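PDB 5BR9: tRNA threonylcarbamoyladenosine biosynthesis protein TsaB from Pseudomonas aeruginosa, which probably acts in tRNA processing, as a partner in forming the threonylcarbamoyladenosine (t6A) modification at position 37 of tRNAs. Local coordinates for residues T17-C22 and E37-H43; A67-G71 and A83-V87; D129-W133 and W175-M181; Q140-R144 and F205-R209. Residues are numbered along the deposited sequence.

Contact 1: T17-C22 and E37-H43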
loop_
_atom_site.group_PDB
_atom_site.type_symbol
_atom_site.label_atom_id
_atom_site.label_comp_id
_atom_site.label_asym_id
_atom_site.label_seq_id
_atom_site.Cartn_x
_atom_site.Cartn_y
_atom_site.Cartn_z
ATOM N N THR A 17 5.995 -3.950 -8.981
ATOM C CA THR A 17 6.790 -4.109 -7.770
ATOM C C THR A 17 6.520 -5.442 -7.103
ATOM O O THR A 17 6.719 -5.593 -5.903
ATOM C CB THR A 17 6.479 -2.995 -6.746
ATOM O OG1 THR A 17 5.071 -2.989 -6.484
ATOM C CG2 THR A 17 6.879 -1.638 -7.280
ATOM N N SER A 18 6.080 -6.414 -7.888
ATOM C CA SER A 18 5.664 -7.713 -7.345
ATOM C C SER A 18 6.859 -8.589 -6.968
ATOM O O SER A 18 6.702 -9.645 -6.339
ATOM C CB SER A 18 4.753 -8.442 -8.344
ATOM O OG SER A 18 5.456 -8.803 -9.525
ATOM N N THR A 19 8.038 -8.222 -7.455
ATOM C CA THR A 19 9.231 -9.017 -7.192
ATOM C C THR A 19 10.309 -8.147 -6.596
ATOM O O THR A 19 10.051 -6.992 -6.279
ATOM C CB THR A 19 9.775 -9.699 -8.488
ATOM O OG1 THR A 19 10.240 -8.701 -9.410
ATOM C CG2 THR A 19 8.700 -10.541 -9.149
ATOM N N GLU A 20 11.514 -8.700 -6.474
ATOM C CA GLU A 20 12.690 -7.938 -6.057
ATOM C C GLU A 20 13.043 -6.886 -7.125
ATOM O O GLU A 20 13.815 -5.957 -6.874
ATOM C CB GLU A 20 13.878 -8.873 -5.804
ATOM C CG GLU A 20 14.432 -9.528 -7.067
ATOM C CD GLU A 20 15.607 -10.462 -6.796
ATOM O OE1 GLU A 20 15.891 -11.317 -7.665
ATOM O OE2 GLU A 20 16.241 -10.345 -5.720
ATOM N N ALA A 21 12.469 -7.052 -8.315
ATOM C CA ALA A 21 12.605 -6.085 -9.398
ATOM C C ALA A 21 11.560 -4.981 -9.257
ATOM O O ALA A 21 10.405 -5.235 -8.890
ATOM C CB ALA A 21 12.469 -6.766 -10.762
ATOM N N CYS A 22 11.986 -3.753 -9.523
ATOM C CA CYS A 22 11.095 -2.616 -9.557
ATOM C C CYS A 22 11.169 -1.998 -10.954
ATOM O O CYS A 22 12.255 -1.686 -11.449
ATOM C CB CYS A 22 11.467 -1.599 -8.478
ATOM S SG CYS A 22 10.286 -0.243 -8.340
ATOM N N GLU A 37 15.002 -2.017 -12.277
ATOM C CA GLU A 37 16.071 -2.164 -11.283
ATOM C C GLU A 37 15.791 -3.325 -10.329
ATOM O O GLU A 37 14.653 -3.517 -9.911
ATOM C CB GLU A 37 16.240 -0.881 -10.469
ATOM C CG GLU A 37 16.829 0.290 -11.226
ATOM C CD GLU A 37 16.932 1.545 -10.368
ATOM O OE1 GLU A 37 16.934 1.439 -9.119
ATOM O OE2 GLU A 37 16.997 2.644 -10.954
ATOM N N VAL A 38 16.823 -4.087 -9.969
ATOM C CA VAL A 38 16.660 -5.055 -8.891
ATOM C C VAL A 38 17.062 -4.370 -7.588
ATOM O O VAL A 38 18.204 -3.955 -7.418
ATOM C CB VAL A 38 17.455 -6.373 -9.138
ATOM C CG1 VAL A 38 16.909 -7.101 -10.363
ATOM C CG2 VAL A 38 18.926 -6.116 -9.301
ATOM N N ILE A 39 16.095 -4.219 -6.685
ATOM C CA ILE A 39 16.316 -3.534 -5.416
ATOM C C ILE A 39 15.400 -4.108 -4.343
ATOM O O ILE A 39 14.284 -3.620 -4.137
ATOM C CB ILE A 39 16.109 -2.001 -5.545
ATOM C CG1 ILE A 39 14.921 -1.674 -6.461
ATOM C CG2 ILE A 39 17.383 -1.311 -6.020
ATOM C CD1 ILE A 39 13.813 -0.908 -5.762
ATOM N N PRO A 40 15.877 -5.153 -3.651
ATOM C CA PRO A 40 15.131 -5.825 -2.584
ATOM C C PRO A 40 14.805 -4.900 -1.415
ATOM O O PRO A 40 15.705 -4.220 -0.918
ATOM C CB PRO A 40 16.086 -6.938 -2.129
ATOM C CG PRO A 40 17.046 -7.125 -3.263
ATOM C CD PRO A 40 17.194 -5.770 -3.883
ATOM N N ARG A 41 13.532 -4.876 -1.017
ATOM C CA ARG A 41 13.058 -4.198 0.197
ATOM C C ARG A 41 13.030 -2.664 0.092
ATOM O O ARG A 41 12.606 -1.986 1.030
ATOM C CB ARG A 41 13.901 -4.619 1.412
ATOM N N LEU A 42 13.476 -2.117 -1.035
ATOM C CA LEU A 42 13.573 -0.664 -1.181
ATOM C C LEU A 42 12.527 -0.121 -2.160
ATOM O O LEU A 42 12.687 0.970 -2.702
ATOM C CB LEU A 42 14.983 -0.263 -1.631
ATOM N N HIS A 43 11.454 -0.879 -2.371
ATOM C CA HIS A 43 10.447 -0.517 -3.361
ATOM C C HIS A 43 9.709 0.752 -2.971
ATOM O O HIS A 43 9.574 1.659 -3.782
ATOM C CB HIS A 43 9.439 -1.650 -3.561
ATOM C CG HIS A 43 10.024 -2.881 -4.182
ATOM N ND1 HIS A 43 10.189 -3.021 -5.542
ATOM C CD2 HIS A 43 10.475 -4.032 -3.629
ATOM C CE1 HIS A 43 10.719 -4.201 -5.801
ATOM N NE2 HIS A 43 10.901 -4.835 -4.658
#

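Contact 2: A67-G71 and A83-V87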
loop_
_atom_site.group_PDB
_atom_site.type_symbol
_atom_site.label_atom_id
_atom_site.label_comp_id
_atom_site.label_asym_id
_atom_site.label_seq_id
_atom_site.Cartn_x
_atom_site.Cartn_y
_atom_site.Cartn_z
ATOM N N ALA A 67 -4.331 6.526 -18.061
ATOM C CA ALA A 67 -4.661 5.423 -17.171
ATOM C C ALA A 67 -3.374 4.844 -16.581
ATOM O O ALA A 67 -2.288 5.010 -17.153
ATOM C CB ALA A 67 -5.457 4.347 -17.913
ATOM N N ILE A 68 -3.495 4.185 -15.431
ATOM C CA ILE A 68 -2.325 3.613 -14.753
ATOM C C ILE A 68 -2.492 2.117 -14.604
ATOM O O ILE A 68 -3.501 1.650 -14.068
ATOM C CB ILE A 68 -2.095 4.259 -13.384
ATOM C CG1 ILE A 68 -2.067 5.788 -13.509
ATOM C CG2 ILE A 68 -0.794 3.761 -12.804
ATOM C CD1 ILE A 68 -2.059 6.506 -12.192
ATOM N N ALA A 69 -1.521 1.368 -15.119
ATOM C CA ALA A 69 -1.530 -0.083 -15.038
ATOM C C ALA A 69 -0.519 -0.587 -14.024
ATOM O O ALA A 69 0.537 0.018 -13.851
ATOM C CB ALA A 69 -1.245 -0.679 -16.397
ATOM N N PHE A 70 -0.828 -1.705 -13.370
ATOM C CA PHE A 70 0.101 -2.290 -12.410
ATOM C C PHE A 70 -0.045 -3.817 -12.365
ATOM O O PHE A 70 -1.118 -4.343 -12.651
ATOM C CB PHE A 70 -0.123 -1.714 -11.007
ATOM C CG PHE A 70 -1.443 -2.088 -10.403
ATOM C CD1 PHE A 70 -1.527 -3.116 -9.464
ATOM C CD2 PHE A 70 -2.601 -1.426 -10.770
ATOM C CE1 PHE A 70 -2.749 -3.468 -8.910
ATOM C CE2 PHE A 70 -3.827 -1.776 -10.214
ATOM C CZ PHE A 70 -3.903 -2.791 -9.297
ATOM N N GLY A 71 1.026 -4.514 -11.991
ATOM C CA GLY A 71 0.945 -5.930 -11.744
ATOM C C GLY A 71 0.246 -6.208 -10.420
ATOM O O GLY A 71 0.705 -5.768 -9.372
ATOM N N ALA A 83 2.248 -1.455 -4.674
ATOM C CA ALA A 83 1.759 -1.063 -5.994
ATOM C C ALA A 83 0.286 -0.688 -5.920
ATOM O O ALA A 83 -0.111 0.358 -6.434
ATOM C CB ALA A 83 1.978 -2.185 -7.027
ATOM N N ILE A 84 -0.517 -1.524 -5.257
ATOM C CA ILE A 84 -1.953 -1.282 -5.176
ATOM C C ILE A 84 -2.264 0.110 -4.598
ATOM O O ILE A 84 -2.982 0.907 -5.225
ATOM C CB ILE A 84 -2.643 -2.382 -4.370
ATOM C CG1 ILE A 84 -2.637 -3.683 -5.165
ATOM C CG2 ILE A 84 -4.067 -1.974 -4.025
ATOM C CD1 ILE A 84 -3.117 -4.897 -4.390
ATOM N N GLY A 85 -1.713 0.411 -3.424
ATOM C CA GLY A 85 -1.943 1.694 -2.780
ATOM C C GLY A 85 -1.488 2.912 -3.566
ATOM O O GLY A 85 -2.243 3.876 -3.767
ATOM N N VAL A 86 -0.251 2.870 -4.033
ATOM C CA VAL A 86 0.307 3.998 -4.753
ATOM C C VAL A 86 -0.488 4.278 -6.035
ATOM O O VAL A 86 -0.835 5.426 -6.320
ATOM C CB VAL A 86 1.803 3.758 -5.049
ATOM C CG1 VAL A 86 2.349 4.822 -5.999
ATOM C CG2 VAL A 86 2.593 3.729 -3.737
ATOM N N VAL A 87 -0.801 3.230 -6.788
ATOM C CA VAL A 87 -1.541 3.396 -8.030
ATOM C C VAL A 87 -2.930 3.992 -7.739
ATOM O O VAL A 87 -3.368 4.931 -8.402
ATOM C CB VAL A 87 -1.631 2.057 -8.792
ATOM C CG1 VAL A 87 -2.632 2.146 -9.899
ATOM C CG2 VAL A 87 -0.266 1.697 -9.351
#

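Contact 3: D129-W133 and W175-M181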
loop_
_atom_site.group_PDB
_atom_site.type_symbol
_atom_site.label_atom_id
_atom_site.label_comp_id
_atom_site.label_asym_id
_atom_site.label_seq_id
_atom_site.Cartn_x
_atom_site.Cartn_y
_atom_site.Cartn_z
ATOM N N ASP A 129 4.862 -24.620 -0.373
ATOM C CA ASP A 129 4.973 -25.781 -1.250
ATOM C C ASP A 129 3.945 -25.756 -2.368
ATOM O O ASP A 129 3.496 -26.803 -2.831
ATOM C CB ASP A 129 4.843 -27.091 -0.454
ATOM C CG ASP A 129 5.513 -28.256 -1.157
ATOM O OD1 ASP A 129 6.468 -27.984 -1.918
ATOM O OD2 ASP A 129 5.098 -29.433 -0.966
ATOM N N GLU A 130 3.592 -24.556 -2.814
ATOM C CA GLU A 130 2.708 -24.407 -3.958
ATOM C C GLU A 130 3.257 -23.375 -4.937
ATOM O O GLU A 130 4.139 -22.586 -4.596
ATOM C CB GLU A 130 1.303 -23.989 -3.526
ATOM C CG GLU A 130 0.585 -25.029 -2.672
ATOM C CD GLU A 130 -0.839 -24.623 -2.375
ATOM O OE1 GLU A 130 -1.063 -23.468 -1.944
ATOM O OE2 GLU A 130 -1.734 -25.464 -2.577
ATOM N N VAL A 131 2.718 -23.387 -6.152
ATOM C CA VAL A 131 3.049 -22.392 -7.152
ATOM C C VAL A 131 1.796 -21.781 -7.732
ATOM O O VAL A 131 0.778 -22.457 -7.902
ATOM C CB VAL A 131 3.931 -22.988 -8.294
ATOM C CG1 VAL A 131 5.272 -23.469 -7.770
ATOM C CG2 VAL A 131 3.198 -24.146 -8.978
ATOM N N TYR A 132 1.901 -20.507 -8.093
ATOM C CA TYR A 132 0.916 -19.869 -8.921
ATOM C C TYR A 132 1.158 -20.296 -10.358
ATOM O O TYR A 132 2.309 -20.392 -10.789
ATOM C CB TYR A 132 1.007 -18.361 -8.778
ATOM C CG TYR A 132 0.715 -17.837 -7.390
ATOM C CD1 TYR A 132 -0.578 -17.863 -6.869
ATOM C CD2 TYR A 132 1.731 -17.340 -6.587
ATOM C CE1 TYR A 132 -0.853 -17.372 -5.596
ATOM C CE2 TYR A 132 1.464 -16.853 -5.312
ATOM C CZ TYR A 132 0.173 -16.878 -4.817
ATOM O OH TYR A 132 -0.085 -16.388 -3.548
ATOM N N TRP A 133 0.071 -20.564 -11.088
ATOM C CA TRP A 133 0.128 -21.226 -12.388
ATOM C C TRP A 133 -0.882 -20.654 -13.377
ATOM O O TRP A 133 -2.048 -20.518 -13.047
ATOM C CB TRP A 133 -0.114 -22.721 -12.192
ATOM C CG TRP A 133 -0.174 -23.541 -13.444
ATOM C CD1 TRP A 133 -1.305 -23.932 -14.124
ATOM C CD2 TRP A 133 0.929 -24.104 -14.147
ATOM N NE1 TRP A 133 -0.963 -24.717 -15.198
ATOM C CE2 TRP A 133 0.400 -24.829 -15.245
ATOM C CE3 TRP A 133 2.319 -24.076 -13.957
ATOM C CZ2 TRP A 133 1.212 -25.509 -16.151
ATOM C CZ3 TRP A 133 3.127 -24.747 -14.861
ATOM C CH2 TRP A 133 2.568 -25.462 -15.940
ATOM N N TRP A 175 9.146 -22.525 -11.768
ATOM C CA TRP A 175 9.769 -23.620 -12.479
ATOM C C TRP A 175 10.945 -24.208 -11.717
ATOM O O TRP A 175 11.504 -25.220 -12.144
ATOM C CB TRP A 175 10.167 -23.167 -13.890
ATOM C CG TRP A 175 8.920 -23.086 -14.735
ATOM C CD1 TRP A 175 8.172 -21.970 -15.003
ATOM C CD2 TRP A 175 8.234 -24.184 -15.351
ATOM N NE1 TRP A 175 7.076 -22.304 -15.763
ATOM C CE2 TRP A 175 7.088 -23.659 -15.987
ATOM C CE3 TRP A 175 8.475 -25.562 -15.425
ATOM C CZ2 TRP A 175 6.193 -24.461 -16.696
ATOM C CZ3 TRP A 175 7.588 -26.361 -16.145
ATOM C CH2 TRP A 175 6.458 -25.806 -16.763
ATOM N N GLY A 176 11.268 -23.623 -10.556
ATOM C CA GLY A 176 12.179 -24.267 -9.621
ATOM C C GLY A 176 11.640 -25.626 -9.194
ATOM O O GLY A 176 12.400 -26.512 -8.827
ATOM N N TYR A 177 10.328 -25.825 -9.330
ATOM C CA TYR A 177 9.694 -27.091 -8.960
ATOM C C TYR A 177 9.465 -28.047 -10.149
ATOM O O TYR A 177 8.649 -28.961 -10.059
ATOM C CB TYR A 177 8.340 -26.837 -8.280
ATOM C CG TYR A 177 8.372 -26.150 -6.932
ATOM C CD1 TYR A 177 8.314 -26.894 -5.760
ATOM C CD2 TYR A 177 8.443 -24.765 -6.826
ATOM C CE1 TYR A 177 8.333 -26.291 -4.534
ATOM C CE2 TYR A 177 8.467 -24.152 -5.598
ATOM C CZ TYR A 177 8.408 -24.921 -4.450
ATOM O OH TYR A 177 8.428 -24.324 -3.211
ATOM N N VAL A 178 10.181 -27.848 -11.250
ATOM C CA VAL A 178 9.925 -28.617 -12.470
ATOM C C VAL A 178 10.012 -30.154 -12.265
ATOM O O VAL A 178 9.220 -30.913 -12.842
ATOM C CB VAL A 178 10.875 -28.149 -13.614
ATOM C CG1 VAL A 178 12.351 -28.345 -13.241
ATOM C CG2 VAL A 178 10.528 -28.844 -14.910
ATOM N N GLU A 179 10.933 -30.615 -11.424
ATOM C CA GLU A 179 11.156 -32.057 -11.273
ATOM C C GLU A 179 9.966 -32.734 -10.599
ATOM O O GLU A 179 9.867 -33.956 -10.620
ATOM C CB GLU A 179 12.445 -32.330 -10.488
ATOM C CG GLU A 179 13.686 -31.880 -11.244
ATOM C CD GLU A 179 14.985 -32.399 -10.657
ATOM O OE1 GLU A 179 14.940 -33.071 -9.606
ATOM O OE2 GLU A 179 16.058 -32.098 -11.235
ATOM N N ARG A 180 9.064 -31.937 -10.018
ATOM C CA ARG A 180 7.856 -32.450 -9.360
ATOM C C ARG A 180 6.572 -32.299 -10.194
ATOM O O ARG A 180 5.494 -32.730 -9.775
ATOM C CB ARG A 180 7.660 -31.751 -8.009
ATOM C CG ARG A 180 8.636 -32.221 -6.923
ATOM C CD ARG A 180 8.511 -31.384 -5.642
ATOM N NE ARG A 180 7.151 -31.396 -5.104
ATOM C CZ ARG A 180 6.741 -30.650 -4.083
ATOM N NH1 ARG A 180 7.589 -29.824 -3.478
ATOM N NH2 ARG A 180 5.481 -30.721 -3.664
ATOM N N MET A 181 6.675 -31.666 -11.356
ATOM C CA MET A 181 5.516 -31.448 -12.223
ATOM C C MET A 181 5.250 -32.681 -13.106
ATOM O O MET A 181 6.172 -33.433 -13.409
ATOM C CB MET A 181 5.748 -30.200 -13.090
ATOM C CG MET A 181 5.911 -28.926 -12.282
ATOM S SD MET A 181 6.241 -27.502 -13.332
ATOM C CE MET A 181 6.053 -26.114 -12.190
HETATM O O HOH W 1 8.601 -26.024 -1.006
#

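Contact 4: Q140-R144 and F205-R209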
loop_
_atom_site.group_PDB
_atom_site.type_symbol
_atom_site.label_atom_id
_atom_site.label_comp_id
_atom_site.label_asym_id
_atom_site.label_seq_id
_atom_site.Cartn_x
_atom_site.Cartn_y
_atom_site.Cartn_z
ATOM N N GLN A 140 -3.277 -12.241 -31.493
ATOM C CA GLN A 140 -3.174 -10.898 -32.059
ATOM C C GLN A 140 -2.214 -10.014 -31.256
ATOM O O GLN A 140 -2.550 -8.886 -30.892
ATOM C CB GLN A 140 -4.557 -10.246 -32.114
ATOM C CG GLN A 140 -5.421 -10.757 -33.229
ATOM C CD GLN A 140 -6.827 -10.238 -33.125
ATOM O OE1 GLN A 140 -7.314 -9.951 -32.028
ATOM N NE2 GLN A 140 -7.489 -10.089 -34.267
ATOM N N GLY A 141 -1.032 -10.551 -30.971
ATOM C CA GLY A 141 0.021 -9.820 -30.312
ATOM C C GLY A 141 -0.087 -9.837 -28.793
ATOM O O GLY A 141 0.822 -9.396 -28.116
ATOM N N GLU A 142 -1.172 -10.388 -28.252
ATOM C CA GLU A 142 -1.381 -10.388 -26.797
ATOM C C GLU A 142 -1.331 -11.813 -26.259
ATOM O O GLU A 142 -2.015 -12.705 -26.771
ATOM C CB GLU A 142 -2.735 -9.735 -26.434
ATOM C CG GLU A 142 -3.062 -9.688 -24.923
ATOM C CD GLU A 142 -4.498 -9.255 -24.611
ATOM O OE1 GLU A 142 -5.276 -9.024 -25.558
ATOM O OE2 GLU A 142 -4.863 -9.157 -23.415
ATOM N N MET A 143 -0.511 -12.030 -25.233
ATOM C CA MET A 143 -0.485 -13.325 -24.568
ATOM C C MET A 143 -1.750 -13.415 -23.723
ATOM O O MET A 143 -1.997 -12.610 -22.824
ATOM C CB MET A 143 0.790 -13.510 -23.741
ATOM C CG MET A 143 2.059 -13.664 -24.595
ATOM S SD MET A 143 2.074 -15.058 -25.770
ATOM C CE MET A 143 2.405 -16.429 -24.664
ATOM N N ARG A 144 -2.566 -14.396 -24.054
ATOM C CA ARG A 144 -3.910 -14.496 -23.523
ATOM C C ARG A 144 -4.103 -15.772 -22.697
ATOM O O ARG A 144 -3.680 -16.878 -23.098
ATOM C CB ARG A 144 -4.895 -14.459 -24.700
ATOM C CG ARG A 144 -6.231 -13.878 -24.405
ATOM C CD ARG A 144 -6.254 -12.392 -24.639
ATOM N NE ARG A 144 -7.601 -11.852 -24.457
ATOM C CZ ARG A 144 -8.046 -11.302 -23.334
ATOM N NH1 ARG A 144 -7.256 -11.219 -22.281
ATOM N NH2 ARG A 144 -9.284 -10.838 -23.264
ATOM N N PHE A 205 -3.581 -3.387 -24.708
ATOM C CA PHE A 205 -4.679 -4.217 -25.187
ATOM C C PHE A 205 -5.913 -4.021 -24.297
ATOM O O PHE A 205 -7.030 -3.862 -24.791
ATOM C CB PHE A 205 -4.272 -5.703 -25.248
ATOM C CG PHE A 205 -3.254 -6.010 -26.328
ATOM C CD1 PHE A 205 -3.633 -6.045 -27.673
ATOM C CD2 PHE A 205 -1.923 -6.259 -26.003
ATOM C CE1 PHE A 205 -2.702 -6.312 -28.667
ATOM C CE2 PHE A 205 -0.983 -6.529 -26.997
ATOM C CZ PHE A 205 -1.367 -6.565 -28.329
ATOM N N ALA A 206 -5.700 -3.998 -22.987
ATOM C CA ALA A 206 -6.797 -3.875 -22.036
ATOM C C ALA A 206 -7.467 -2.511 -22.143
ATOM O O ALA A 206 -8.698 -2.400 -22.104
ATOM C CB ALA A 206 -6.282 -4.118 -20.596
ATOM N N TRP A 207 -6.660 -1.472 -22.320
ATOM C CA TRP A 207 -7.194 -0.113 -22.416
ATOM C C TRP A 207 -8.043 0.044 -23.682
ATOM O O TRP A 207 -9.105 0.666 -23.645
ATOM C CB TRP A 207 -6.053 0.906 -22.400
ATOM C CG TRP A 207 -6.471 2.359 -22.444
ATOM C CD1 TRP A 207 -6.168 3.264 -23.425
ATOM C CD2 TRP A 207 -7.229 3.082 -21.449
ATOM N NE1 TRP A 207 -6.697 4.498 -23.107
ATOM C CE2 TRP A 207 -7.344 4.417 -21.901
ATOM C CE3 TRP A 207 -7.827 2.726 -20.231
ATOM C CZ2 TRP A 207 -8.052 5.396 -21.185
ATOM C CZ3 TRP A 207 -8.514 3.699 -19.515
ATOM C CH2 TRP A 207 -8.617 5.021 -19.993
ATOM N N ALA A 208 -7.570 -0.522 -24.790
ATOM C CA ALA A 208 -8.300 -0.473 -26.064
ATOM C C ALA A 208 -9.621 -1.240 -26.014
ATOM O O ALA A 208 -10.506 -0.960 -26.806
ATOM C CB ALA A 208 -7.443 -1.013 -27.202
ATOM N N ARG A 209 -9.743 -2.210 -25.103
ATOM C CA ARG A 209 -11.002 -2.952 -24.924
ATOM C C ARG A 209 -11.964 -2.167 -24.048
ATOM O O ARG A 209 -13.089 -2.589 -23.823
ATOM C CB ARG A 209 -10.773 -4.329 -24.285
ATOM C CG ARG A 209 -10.203 -5.389 -25.211
ATOM C CD ARG A 209 -10.317 -6.788 -24.582
ATOM N NE ARG A 209 -9.376 -6.983 -23.481
ATOM C CZ ARG A 209 -8.115 -7.375 -23.643
ATOM N NH1 ARG A 209 -7.640 -7.610 -24.863
ATOM N NH2 ARG A 209 -7.321 -7.521 -22.586
#

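Contact 1: T17-C22 and E37-H43
Thr17 directs its CB toward the imidazole of His43, 3.9 Å from ND1, and its carbonyl lies over one face of that ring, while OG1 is hydrogen-bonded to Gly79 O at the start of helix 77-94. Thr19 opens an ST turn, OG1 accepting from Ala21 N at 3.0 Å, and this turn leads the chain into strand 21-28. From Glu20 onward the backbone pairs with 37-43: Ile39 N donates to Glu20 O at 2.9 Å. This is the open end of the 21-28/31-38 beta hairpin, the edge of the N-terminal sheet of an ASKHA-type fold. Ala21 faces Val38 in a non-hydrogen-bonded antiparallel pair, its CA 3.3 Å from Glu37 O in a CA-H...O contact. Cys22 and Glu37 form the hydrogen-bonded pair, with Cys22 N to Glu37 O at 2.7 Å and Glu37 N to Cys22 O at 2.9 Å. On the face that Cys22 shares with Glu37, Cys22 CB meets Ile39 CD1 at 3.7 Å and His43 ND1 at 3.5 Å.

Contact 2: A67-G71 and A83-V87
Phe70 puts its ring against the side of helix 77-94 that faces the sheet, touching Ala83 and Ile84 on one turn and Val87 on the next. Its CD1 lies 4.4 Å from Ala83 CB, its CE1 3.8 Å from Ile84 CG1 and its CD2 3.7 Å from Val87 CG1. The p rotamer of Phe70 (chi1 67°) helps set the ring in this position. Two residues earlier on the same face of the strand, Ile68 reaches the helix as well, with CG2 3.8 Å from Val87 CG1, so that Val87 is wedged between the two strand side chains and loses more surface than any other residue here. Ala83 and Val87 stand one helical turn apart, linked by the backbone hydrogen bond from Val87 N to Ala83 O at 3.0 Å, and both point at the strand. Ala69, between Ile68 and Phe70, turns to the other face of the sheet, where it packs on Ala203 of helix 196-208. No hydrogen bond crosses the interface; all six touching residues are buried. Beyond the helix, Ile84 also packs on Ile82 of the second subunit. Strand and helix segments run antiparallel, at 172° with their axes 9.0 Å apart, as expected of the first strand and the helix of a beta-alpha-beta crossover, here 67-71, 77-94 and 98-101.

Contact 3: D129-W133 and W175-M181
A two-pronged salt bridge joins Asp129 to Arg180: NH1 of Arg180 donates to OD1 of Asp129 at 2.7 Å, and NH2 of Arg180 to OD2 of Asp129 at 3.0 Å. The carboxylate lies near the guanidinium plane, so both N-H groups are well directed. Glu155 binds the same arginine through NE, giving it a second acidic partner. A water bridges Asp129 and Tyr177, donating to Asp129 OD1 at 3.0 Å and lying 2.8 Å from Tyr177 OH.

Inward from this polar rim, Val131 packs on the tyrosine, its CG1 3.6 Å from Tyr177 CD2. Deeper still, Trp133 and Trp175 meet obliquely, with Trp133 CZ3 3.6 Å from Trp175 CZ2 and their six-membered rings inclined at 51°. Met181 adds its methyl to this cluster, CE lying 4.2 Å from Trp133 CZ3. Both indole nitrogens are satisfied by backbone carbonyls, Trp133 NE1 by Ala158 O and Trp175 NE1 by Ala121 O.

The 3-10 segment 175-180, in the connection between strands 168-171 and 187-189, thus closes over strand 131-139 of the second five-stranded sheet, whose 3-2-1-4-5 strand order repeats that of the first, as in the two-lobed ASKHA fold.

Contact 4: Q140-R144 and F205-R209
Phe205, Glu142 and Arg209 bury the most surface here. The ring of Phe205 receives the aliphatic base of Glu142 over one face: Glu142 CB sits 3.6 Å from the ring centroid, 11° off the normal, in a CH-pi contact. The ring also reaches the turn before the strand, with CE1 of Phe205 3.4 Å from Gln140 O and CZ 3.5 Å from Gly141 C. Beyond its CB, the extended Glu142 side chain carries its carboxylate to Arg209, one helical turn after Phe205. NH1 of Arg209 donates to OE1 of Glu142 at 2.8 Å, and NH2 of Arg209 to OE2 of Glu142 at 3.1 Å. Arg144 stacks its guanidinium flat on that of Arg209, the centres 3.9 Å apart and the planes at 14°; the shared Glu142 carboxylate offsets the like charges, and Glu211 further pairs with Arg209 NE. The result is a surface salt-bridge network tying the start of strand 142-152, in the second sheet, to the C-terminal part of helix 196-208, which packs on the first.

Overall arrangement
Contact 2 is the fully buried one, purely apolar, and lies within the first sheet and its covering helix. Contact 1 is at the edge of that sheet, where backbone pairing dominates, and the two meet where Thr17 OG1 lies 3.2 Å from Ala83 CB. Contacts 3 and 4 draw on neighbouring strands of the second sheet but sit far apart, with centres about 28 Å from each other. Both carry paired Asp/Glu-Arg salt bridges: contact 3 backs its bridge with a tryptophan-rich interior within one lobe, whereas contact 4, at the surface, spans the two lobes. Trp207, on the helix of contact 4, packs on Ala67 of contact 2, its CZ3 3.5 Å from Ala67 CB.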